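PDB 2W9M: polymerase X, which probably catalyses DNA synthesis from deoxyribonucleoside triphosphates as a family X DNA polymerase, and also carries a zinc-binding PHP domain. Local coordinates for residues A[118-123]-A[162-167]; A[153-156]-A[160-163]; A[399-404]-A[454-459]; A[425-430]-A[439-444]. All blocks are in the same frame, centred on the assembly; numbering follows the deposited sequence.

Contact 1: residues A[118-123]-A[162-167]; sequences IDSLER and SLRAGL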
# COMPACT_ATOMS: atom_id res chain seq x y z
N ILE A 118 -2.49 10.93 10.26
CA ILE A 118 -3.37 9.77 10.29
C ILE A 118 -3.97 9.55 8.90
O ILE A 118 -4.86 10.29 8.48
CB ILE A 118 -4.47 9.93 11.34
CG1 ILE A 118 -3.84 10.12 12.72
CG2 ILE A 118 -5.39 8.71 11.33
CD1 ILE A 118 -4.84 10.35 13.83
N ASP A 119 -3.49 8.53 8.20
CA ASP A 119 -3.76 8.38 6.78
C ASP A 119 -4.46 7.07 6.40
O ASP A 119 -4.65 6.80 5.21
CB ASP A 119 -2.45 8.48 5.99
CG ASP A 119 -1.54 7.28 6.23
OD1 ASP A 119 -1.62 6.67 7.32
OD2 ASP A 119 -0.73 6.95 5.32
N SER A 120 -4.83 6.26 7.38
CA SER A 120 -5.52 5.00 7.08
C SER A 120 -6.40 4.52 8.21
O SER A 120 -6.27 4.96 9.35
CB SER A 120 -4.52 3.91 6.69
OG SER A 120 -3.70 3.55 7.79
N LEU A 121 -7.32 3.62 7.89
CA LEU A 121 -8.19 3.02 8.89
C LEU A 121 -7.40 2.42 10.04
O LEU A 121 -7.72 2.64 11.22
CB LEU A 121 -9.07 1.95 8.25
CG LEU A 121 -10.50 2.39 7.94
CD1 LEU A 121 -10.56 3.90 7.74
CD2 LEU A 121 -11.05 1.64 6.75
N GLU A 122 -6.36 1.67 9.70
CA GLU A 122 -5.53 1.03 10.71
C GLU A 122 -4.82 2.04 11.60
O GLU A 122 -4.77 1.88 12.82
CB GLU A 122 -4.52 0.10 10.05
CG GLU A 122 -3.38 -0.33 10.95
CD GLU A 122 -3.87 -0.96 12.24
OE1 GLU A 122 -3.11 -0.94 13.23
OE2 GLU A 122 -5.01 -1.48 12.27
N ARG A 123 -4.27 3.08 10.99
CA ARG A 123 -3.57 4.13 11.72
C ARG A 123 -4.53 4.98 12.56
O ARG A 123 -4.16 5.50 13.62
CB ARG A 123 -2.78 5.01 10.74
CG ARG A 123 -2.12 6.23 11.36
CD ARG A 123 -0.86 5.86 12.13
NE ARG A 123 -0.21 7.04 12.69
CZ ARG A 123 -0.44 7.52 13.91
NH1 ARG A 123 -1.31 6.91 14.72
NH2 ARG A 123 0.20 8.60 14.33
N SER A 162 -6.67 -6.13 5.34
CA SER A 162 -5.43 -5.71 4.71
C SER A 162 -4.26 -6.27 5.50
O SER A 162 -4.39 -6.54 6.70
CB SER A 162 -5.33 -4.19 4.62
OG SER A 162 -5.11 -3.60 5.90
N LEU A 163 -3.12 -6.45 4.84
CA LEU A 163 -1.92 -6.94 5.52
C LEU A 163 -1.56 -6.04 6.69
O LEU A 163 -1.04 -6.50 7.70
CB LEU A 163 -0.75 -7.02 4.55
CG LEU A 163 0.59 -7.46 5.14
CD1 LEU A 163 0.46 -8.82 5.83
CD2 LEU A 163 1.67 -7.51 4.07
N ARG A 164 -1.83 -4.74 6.55
CA ARG A 164 -1.50 -3.77 7.58
C ARG A 164 -2.28 -4.02 8.88
O ARG A 164 -1.68 -4.12 9.94
CB ARG A 164 -1.76 -2.34 7.08
CG ARG A 164 -1.41 -1.27 8.10
CD ARG A 164 -1.92 0.11 7.70
NE ARG A 164 -1.19 0.67 6.56
CZ ARG A 164 -1.72 0.88 5.36
NH1 ARG A 164 -3.00 0.58 5.14
NH2 ARG A 164 -0.99 1.39 4.38
N ALA A 165 -3.60 -4.11 8.77
CA ALA A 165 -4.45 -4.36 9.94
C ALA A 165 -4.14 -5.70 10.60
O ALA A 165 -4.01 -5.77 11.82
CB ALA A 165 -5.92 -4.29 9.55
N GLY A 166 -4.05 -6.76 9.81
CA GLY A 166 -3.75 -8.08 10.33
C GLY A 166 -2.41 -8.14 11.05
O GLY A 166 -2.29 -8.74 12.12
N LEU A 167 -1.40 -7.51 10.47
CA LEU A 167 -0.06 -7.52 11.04
C LEU A 167 0.02 -6.67 12.30
O LEU A 167 0.63 -7.07 13.29
CB LEU A 167 0.96 -7.04 10.00
CG LEU A 167 2.44 -7.36 10.22
CD1 LEU A 167 2.62 -8.77 10.74
CD2 LEU A 167 3.22 -7.16 8.93
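Glu122 and Ala165 bring the two backbones closest, with their CA atoms 5.6 Å apart, where the first turns of helix 121-130 and helix 163-176 meet. Both turns are N-capped by serine, whose short hydroxyl can reach a backbone NH in the first turn: Ser120 OG accepts from Arg123 N at 3.3 Å, and Ser162 OG from Ala165 N at 3.3 Å. Across the gap the touching is done mainly by methylenes. Glu122 CB lies 3.5 Å from Arg164 CD, and Glu122 CG 3.6 Å from Arg164 CG. The arginine chain then bends at chi3 (-70°), which carries its guanidinium past the glutamate and lays one face of it over Ser120 CB, with NH1 4.0 Å from that carbon. Alanine's lone methyl, Ala165 CB at 4.0 Å from Glu122 OE2, lets the carboxylate lie beside the helix. Although the carboxylate and guanidinium planes are nearly parallel, 8° apart, their charges are spent elsewhere: Glu122 forms a salt bridge with Arg125, and Arg164 one with Asp525. The contact therefore joins the two helix starts through the aliphatic parts of charged side chains, while the arginine's charged end ties them to Asp525, just before helix 526-535.

Contact 2: residues A[153-156]-A[160-163]; sequences FLFE and RQSL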
# COMPACT_ATOMS: atom_id res chain seq x y z
N PHE A 153 -16.77 -1.18 12.49
CA PHE A 153 -17.81 -1.56 11.55
C PHE A 153 -17.24 -1.79 10.15
O PHE A 153 -17.60 -2.76 9.48
CB PHE A 153 -18.92 -0.51 11.49
CG PHE A 153 -19.97 -0.67 12.56
CD1 PHE A 153 -19.94 0.13 13.69
CD2 PHE A 153 -20.97 -1.61 12.42
CE1 PHE A 153 -20.90 -0.01 14.67
CE2 PHE A 153 -21.94 -1.76 13.40
CZ PHE A 153 -21.90 -0.96 14.53
N LEU A 154 -16.36 -0.89 9.71
CA LEU A 154 -15.73 -1.02 8.40
C LEU A 154 -14.99 -2.35 8.31
O LEU A 154 -15.10 -3.06 7.31
CB LEU A 154 -14.78 0.14 8.10
CG LEU A 154 -15.36 1.42 7.49
CD1 LEU A 154 -16.74 1.15 6.91
CD2 LEU A 154 -15.44 2.54 8.52
N PHE A 155 -14.25 -2.68 9.37
CA PHE A 155 -13.45 -3.90 9.39
C PHE A 155 -14.28 -5.17 9.34
O PHE A 155 -13.93 -6.13 8.65
CB PHE A 155 -12.53 -3.93 10.62
CG PHE A 155 -11.30 -3.08 10.48
CD1 PHE A 155 -10.58 -2.69 11.60
CD2 PHE A 155 -10.87 -2.65 9.24
CE1 PHE A 155 -9.45 -1.90 11.49
CE2 PHE A 155 -9.74 -1.86 9.11
CZ PHE A 155 -9.03 -1.48 10.24
N GLU A 156 -15.39 -5.19 10.07
CA GLU A 156 -16.24 -6.39 10.12
C GLU A 156 -16.98 -6.63 8.81
O GLU A 156 -17.36 -7.75 8.51
CB GLU A 156 -17.21 -6.31 11.31
CG GLU A 156 -16.49 -6.26 12.65
CD GLU A 156 -17.43 -6.39 13.83
OE1 GLU A 156 -18.55 -5.84 13.77
OE2 GLU A 156 -17.04 -7.04 14.82
N ARG A 160 -12.01 -10.09 3.99
CA ARG A 160 -10.60 -10.25 4.28
C ARG A 160 -9.99 -8.90 4.69
O ARG A 160 -10.45 -7.85 4.25
CB ARG A 160 -9.88 -10.84 3.07
CG ARG A 160 -9.99 -12.36 2.97
CD ARG A 160 -9.12 -12.92 1.84
NE ARG A 160 -8.65 -14.28 2.14
CZ ARG A 160 -7.39 -14.59 2.44
NH1 ARG A 160 -6.46 -13.64 2.46
NH2 ARG A 160 -7.05 -15.84 2.70
N GLN A 161 -8.98 -8.95 5.54
CA GLN A 161 -8.34 -7.74 6.06
C GLN A 161 -7.08 -7.39 5.28
O GLN A 161 -6.50 -8.25 4.62
CB GLN A 161 -7.99 -7.92 7.54
CG GLN A 161 -9.19 -8.25 8.42
CD GLN A 161 -10.25 -7.17 8.35
OE1 GLN A 161 -9.94 -6.00 8.16
NE2 GLN A 161 -11.50 -7.57 8.51
N SER A 162 -6.67 -6.13 5.34
CA SER A 162 -5.43 -5.71 4.71
C SER A 162 -4.26 -6.27 5.50
O SER A 162 -4.39 -6.54 6.70
CB SER A 162 -5.33 -4.19 4.62
OG SER A 162 -5.11 -3.60 5.90
N LEU A 163 -3.12 -6.45 4.84
CA LEU A 163 -1.92 -6.94 5.52
C LEU A 163 -1.56 -6.04 6.69
O LEU A 163 -1.04 -6.50 7.70
CB LEU A 163 -0.75 -7.02 4.55
CG LEU A 163 0.59 -7.46 5.14
CD1 LEU A 163 0.46 -8.82 5.83
CD2 LEU A 163 1.67 -7.51 4.07
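Gln161 reaches back to the end of helix 141-157 and gives its side-chain amide to the main-chain carbonyl of Phe155. The bond from Gln161 NE2 to Phe155 O is short, 2.8 Å, and fairly straight, with an N-H...O angle of 161°. The acceptor lies in the plane of the amide, whereas the donor stands above the carbonyl plane. The other end of the amide meets the ring side of the same residue: Gln161 OE1 approaches Phe155 CD2 obliquely at 3.6 Å, and ring and amide planes stand 81° apart. A bend at chi2 (-59°) folds the glutamine chain and turns its amide to the helix. Two residues thus make the whole close-packed part, both buried, with Val231 against the phenylalanine and Pro232 against the glutamine. This is a tight link from helix to strand: the chain leaves helix 141-157, passes Arg158, which donates to Gln161 OE1, and enters the short strand 161-162, which pairs antiparallel with strand 194-203. Glutamine suits the place because its one amide offers both a donor and an acceptor. An alanine in place of Gln161 would probably leave Phe155 O and Arg158 NE without this partner and open a gap beside the ring. The outer side is looser. Glu156 and Arg160 direct their CB atoms away from the opposing segment, and Phe153 keeps its ring at the surface.

Contact 3: residues A[399-404]-A[454-459]; sequences GSEVDI and LGHATG. With ZN (zinc ion), chain E; ZN (zinc ion), chain D.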
# COMPACT_ATOMS: atom_id res chain seq x y z
N GLY A 399 11.58 15.12 -7.79
CA GLY A 399 10.86 14.38 -8.80
C GLY A 399 9.43 14.85 -8.93
O GLY A 399 9.01 15.84 -8.32
N SER A 400 8.66 14.13 -9.74
CA SER A 400 7.25 14.40 -9.90
C SER A 400 6.54 13.13 -10.31
O SER A 400 7.11 12.30 -11.01
CB SER A 400 7.04 15.49 -10.96
OG SER A 400 5.67 15.63 -11.28
N GLU A 401 5.30 12.95 -9.86
CA GLU A 401 4.50 11.84 -10.36
C GLU A 401 3.64 12.35 -11.51
O GLU A 401 2.54 12.85 -11.30
CB GLU A 401 3.63 11.22 -9.28
CG GLU A 401 2.96 9.94 -9.75
CD GLU A 401 2.07 9.31 -8.70
OE1 GLU A 401 2.00 9.85 -7.58
OE2 GLU A 401 1.45 8.26 -9.01
N VAL A 402 4.16 12.21 -12.72
CA VAL A 402 3.52 12.74 -13.91
C VAL A 402 2.39 11.84 -14.38
O VAL A 402 2.59 10.64 -14.60
CB VAL A 402 4.55 12.91 -15.04
CG1 VAL A 402 3.90 13.49 -16.29
CG2 VAL A 402 5.70 13.78 -14.57
N ASP A 403 1.20 12.41 -14.51
CA ASP A 403 0.02 11.66 -14.94
C ASP A 403 0.17 11.29 -16.41
O ASP A 403 0.68 12.09 -17.21
CB ASP A 403 -1.25 12.49 -14.72
CG ASP A 403 -2.48 11.63 -14.44
OD1 ASP A 403 -2.69 10.63 -15.16
OD2 ASP A 403 -3.23 11.96 -13.49
N ILE A 404 -0.24 10.08 -16.77
CA ILE A 404 -0.25 9.64 -18.15
C ILE A 404 -1.61 9.95 -18.77
O ILE A 404 -2.62 9.35 -18.40
CB ILE A 404 0.02 8.13 -18.25
CG1 ILE A 404 1.36 7.78 -17.60
CG2 ILE A 404 -0.01 7.67 -19.70
CD1 ILE A 404 1.59 6.29 -17.42
N LEU A 454 8.00 3.49 -13.48
CA LEU A 454 6.57 3.29 -13.67
C LEU A 454 5.86 3.07 -12.33
O LEU A 454 6.11 2.07 -11.65
CB LEU A 454 6.31 2.09 -14.59
CG LEU A 454 4.87 1.59 -14.63
CD1 LEU A 454 3.93 2.66 -15.20
CD2 LEU A 454 4.75 0.31 -15.42
N GLY A 455 4.99 3.99 -11.94
CA GLY A 455 4.27 3.88 -10.68
C GLY A 455 3.16 2.83 -10.70
O GLY A 455 2.58 2.58 -11.75
N HIS A 456 2.88 2.23 -9.54
CA HIS A 456 1.86 1.18 -9.38
C HIS A 456 1.22 0.70 -10.69
O HIS A 456 0.09 1.07 -11.01
CB HIS A 456 0.77 1.64 -8.41
CG HIS A 456 0.34 3.05 -8.62
ND1 HIS A 456 -0.49 3.43 -9.65
CD2 HIS A 456 0.63 4.19 -7.93
CE1 HIS A 456 -0.70 4.73 -9.59
NE2 HIS A 456 -0.03 5.21 -8.55
N ALA A 457 1.94 -0.15 -11.42
CA ALA A 457 1.57 -0.54 -12.79
C ALA A 457 0.08 -0.76 -13.06
O ALA A 457 -0.44 -0.30 -14.08
CB ALA A 457 2.37 -1.77 -13.22
N THR A 458 -0.60 -1.44 -12.15
CA THR A 458 -1.93 -1.97 -12.43
C THR A 458 -3.10 -1.10 -11.96
O THR A 458 -4.23 -1.25 -12.43
CB THR A 458 -2.06 -3.39 -11.85
OG1 THR A 458 -1.52 -4.33 -12.80
CG2 THR A 458 -3.51 -3.74 -11.57
N GLY A 459 -2.83 -0.19 -11.03
CA GLY A 459 -3.86 0.70 -10.53
C GLY A 459 -4.81 0.03 -9.54
O GLY A 459 -5.78 0.63 -9.09
ZN ZN E . 0.01 7.48 -7.68
ZN ZN D . 1.91 8.66 -5.71
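Glu401 OE2 is gripped by a zinc ion and by a hydroxyl: it binds the zinc of chain E at 2.1 Å and also takes a hydrogen bond from Ser426. The other oxygen of the same carboxylate, Glu401 OE1, binds the zinc of chain D at 2.2 Å, so the glutamate bridges two metals, one oxygen to each. Glutamate suits this place because its carboxylate offers two donor atoms at the end of a long chain. With CG anti to the backbone N (chi1 -171°) and the chain extended beyond it, the group is carried from strand 396-403 straight to the metals. From the other segment His456 supplies one imidazole nitrogen, NE2, at 2.4 Å from the chain E zinc. Glu401 OE2 and His456 NE2 are 3.4 Å apart, which is the spacing of two ligands sharing one ion and not a hydrogen bond; the carboxylate oxygen approaches the imidazole obliquely. The zinc is therefore the principal bond between segments whose backbones stay well separated, with 8.0 Å from Glu401 CA to Gly455 CA. His456 opens a type I beta turn that closes at Gly459, whose N bonds to His456 O, and Glu487 accepts from the histidine's backbone N. His428 completes the protein ligands of the chain E zinc, while His332, His334 and Asp516 join Glu401 OE1 round the chain D zinc. A carboxylate-bridged zinc cluster at the strand ends of a parallel sheet is characteristic of the PHP domain, as in the family's distorted beta-alpha barrel.

Contact 4: residues A[425-430]-A[439-444]; sequences VSVHSN and TERLIR. With ZN (zinc ion), chain E.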
# COMPACT_ATOMS: atom_id res chain seq x y z
N VAL A 425 5.99 7.96 -13.70
CA VAL A 425 4.76 8.04 -14.49
C VAL A 425 3.71 7.09 -13.95
O VAL A 425 4.02 6.00 -13.47
CB VAL A 425 5.00 7.75 -15.99
CG1 VAL A 425 6.01 8.73 -16.55
CG2 VAL A 425 5.46 6.32 -16.19
N SER A 426 2.45 7.51 -14.01
CA SER A 426 1.37 6.75 -13.39
C SER A 426 0.02 7.05 -14.03
O SER A 426 -0.18 8.14 -14.57
CB SER A 426 1.29 7.08 -11.90
OG SER A 426 2.48 6.69 -11.22
N VAL A 427 -0.89 6.09 -13.95
CA VAL A 427 -2.27 6.28 -14.36
C VAL A 427 -3.12 6.68 -13.16
O VAL A 427 -3.07 6.04 -12.12
CB VAL A 427 -2.86 5.00 -14.98
CG1 VAL A 427 -4.27 5.25 -15.48
CG2 VAL A 427 -1.98 4.50 -16.12
N HIS A 428 -3.90 7.75 -13.32
CA HIS A 428 -4.81 8.22 -12.28
C HIS A 428 -6.16 8.62 -12.88
O HIS A 428 -6.98 9.27 -12.22
CB HIS A 428 -4.20 9.40 -11.52
CG HIS A 428 -3.16 9.00 -10.51
ND1 HIS A 428 -3.46 8.27 -9.38
CD2 HIS A 428 -1.83 9.26 -10.45
CE1 HIS A 428 -2.36 8.08 -8.68
NE2 HIS A 428 -1.36 8.67 -9.31
N SER A 429 -6.37 8.23 -14.13
CA SER A 429 -7.58 8.58 -14.86
C SER A 429 -7.84 7.53 -15.93
O SER A 429 -6.93 6.80 -16.33
CB SER A 429 -7.42 9.95 -15.51
OG SER A 429 -6.43 9.91 -16.53
N ASN A 430 -9.09 7.46 -16.41
CA ASN A 430 -9.45 6.54 -17.49
C ASN A 430 -9.17 5.08 -17.18
O ASN A 430 -8.40 4.42 -17.88
CB ASN A 430 -8.72 6.94 -18.77
CG ASN A 430 -9.28 8.19 -19.40
OD1 ASN A 430 -8.73 9.28 -19.24
ND2 ASN A 430 -10.39 8.05 -20.12
N THR A 439 -3.14 -0.72 -22.91
CA THR A 439 -1.80 -1.24 -23.10
C THR A 439 -0.94 -0.29 -23.94
O THR A 439 0.20 -0.01 -23.58
CB THR A 439 -1.84 -2.62 -23.78
OG1 THR A 439 -2.51 -3.56 -22.92
CG2 THR A 439 -0.43 -3.12 -24.06
N GLU A 440 -1.50 0.19 -25.05
CA GLU A 440 -0.79 1.13 -25.91
C GLU A 440 -0.43 2.39 -25.15
O GLU A 440 0.65 2.95 -25.32
CB GLU A 440 -1.65 1.48 -27.13
CG GLU A 440 -0.96 2.38 -28.15
CD GLU A 440 -1.87 2.76 -29.31
OE1 GLU A 440 -1.88 3.95 -29.70
OE2 GLU A 440 -2.59 1.87 -29.82
N ARG A 441 -1.34 2.83 -24.29
CA ARG A 441 -1.15 4.01 -23.46
C ARG A 441 0.09 3.89 -22.57
O ARG A 441 0.94 4.79 -22.54
CB ARG A 441 -2.39 4.23 -22.60
CG ARG A 441 -2.26 5.28 -21.50
CD ARG A 441 -3.46 5.19 -20.57
NE ARG A 441 -3.72 6.42 -19.82
CZ ARG A 441 -4.64 6.53 -18.87
NH1 ARG A 441 -5.39 5.48 -18.55
NH2 ARG A 441 -4.83 7.68 -18.24
N LEU A 442 0.19 2.78 -21.86
CA LEU A 442 1.29 2.58 -20.92
C LEU A 442 2.62 2.27 -21.61
O LEU A 442 3.68 2.70 -21.13
CB LEU A 442 0.93 1.49 -19.90
CG LEU A 442 0.09 2.03 -18.73
CD1 LEU A 442 -1.00 1.07 -18.32
CD2 LEU A 442 0.99 2.36 -17.55
N ILE A 443 2.58 1.54 -22.72
CA ILE A 443 3.78 1.28 -23.50
C ILE A 443 4.38 2.60 -23.98
O ILE A 443 5.59 2.79 -23.95
CB ILE A 443 3.48 0.40 -24.73
CG1 ILE A 443 3.19 -1.03 -24.30
CG2 ILE A 443 4.66 0.41 -25.67
CD1 ILE A 443 2.83 -1.93 -25.44
N ARG A 444 3.50 3.50 -24.43
CA ARG A 444 3.90 4.82 -24.88
C ARG A 444 4.57 5.62 -23.76
O ARG A 444 5.60 6.26 -23.98
CB ARG A 444 2.68 5.58 -25.41
CG ARG A 444 2.87 7.08 -25.57
CD ARG A 444 3.01 7.48 -27.03
NE ARG A 444 2.09 8.55 -27.37
CZ ARG A 444 2.44 9.83 -27.53
NH1 ARG A 444 3.71 10.19 -27.38
NH2 ARG A 444 1.52 10.73 -27.84
ZN ZN E . 0.01 7.48 -7.68
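Arg441's guanidinium has Val427 over one face and backbone oxygens at its edge. Val427 CG1 lies over that face, 3.3 Å from Arg441 NH1. At the edge, Ser429 O receives both terminal nitrogens, Arg441 NH1 and NH2 each at 3.0 Å, and lies almost in the guanidinium plane. Bonds from NH2 to Ser429 OG and from NH1 to Asn430 O are weak. Arginine suits this place: its chain, running out extended from CG to NE, spans the gap from the helix, and its fan of N-H groups serves several carbonyls. Gln438, Ile404 and Leu405 accept further bonds from it. The other methyl, Val427 CG2, packs on Leu442 CD2 at 3.9 Å, an apolar seam beside the polar one. Replacing Arg441 by a leucine would probably leave the carbonyl of Ser429 without its two donors and the loop after His428 freer to shift. That histidine, whose CB points away from the helix, binds the chain E zinc through NE2 at 2.4 Å. Strand 422-426, helix 435-446 and strand 453-454 form a beta-alpha-beta crossover, and here the helix is fastened to the metal-bearing loop that follows strand 422-426.

Overall arrangement
Contacts 1 and 2 form one cluster in the polymerase X region, their centres 9 Å apart; they share Ser162 and Leu163, and the Phe155 ring packs against Leu121 and Ala165. Contacts 3 and 4 form another in the zinc-binding region, 8 Å apart between centres. They sit on neighbouring strands, 396-403 and 422-426, and feed one ion: Glu401 and His456 come from contact 3, His428 from contact 4. A probable hydrogen bond from Gly455 N to Val425 O, 2.7 Å, ties them further. The clusters do not touch: contacts 1 and 3 keep about 13 Å between nearest atoms, although the Arg164 side chain comes within about 9 Å of those of the zinc ligands Asp516 and His518.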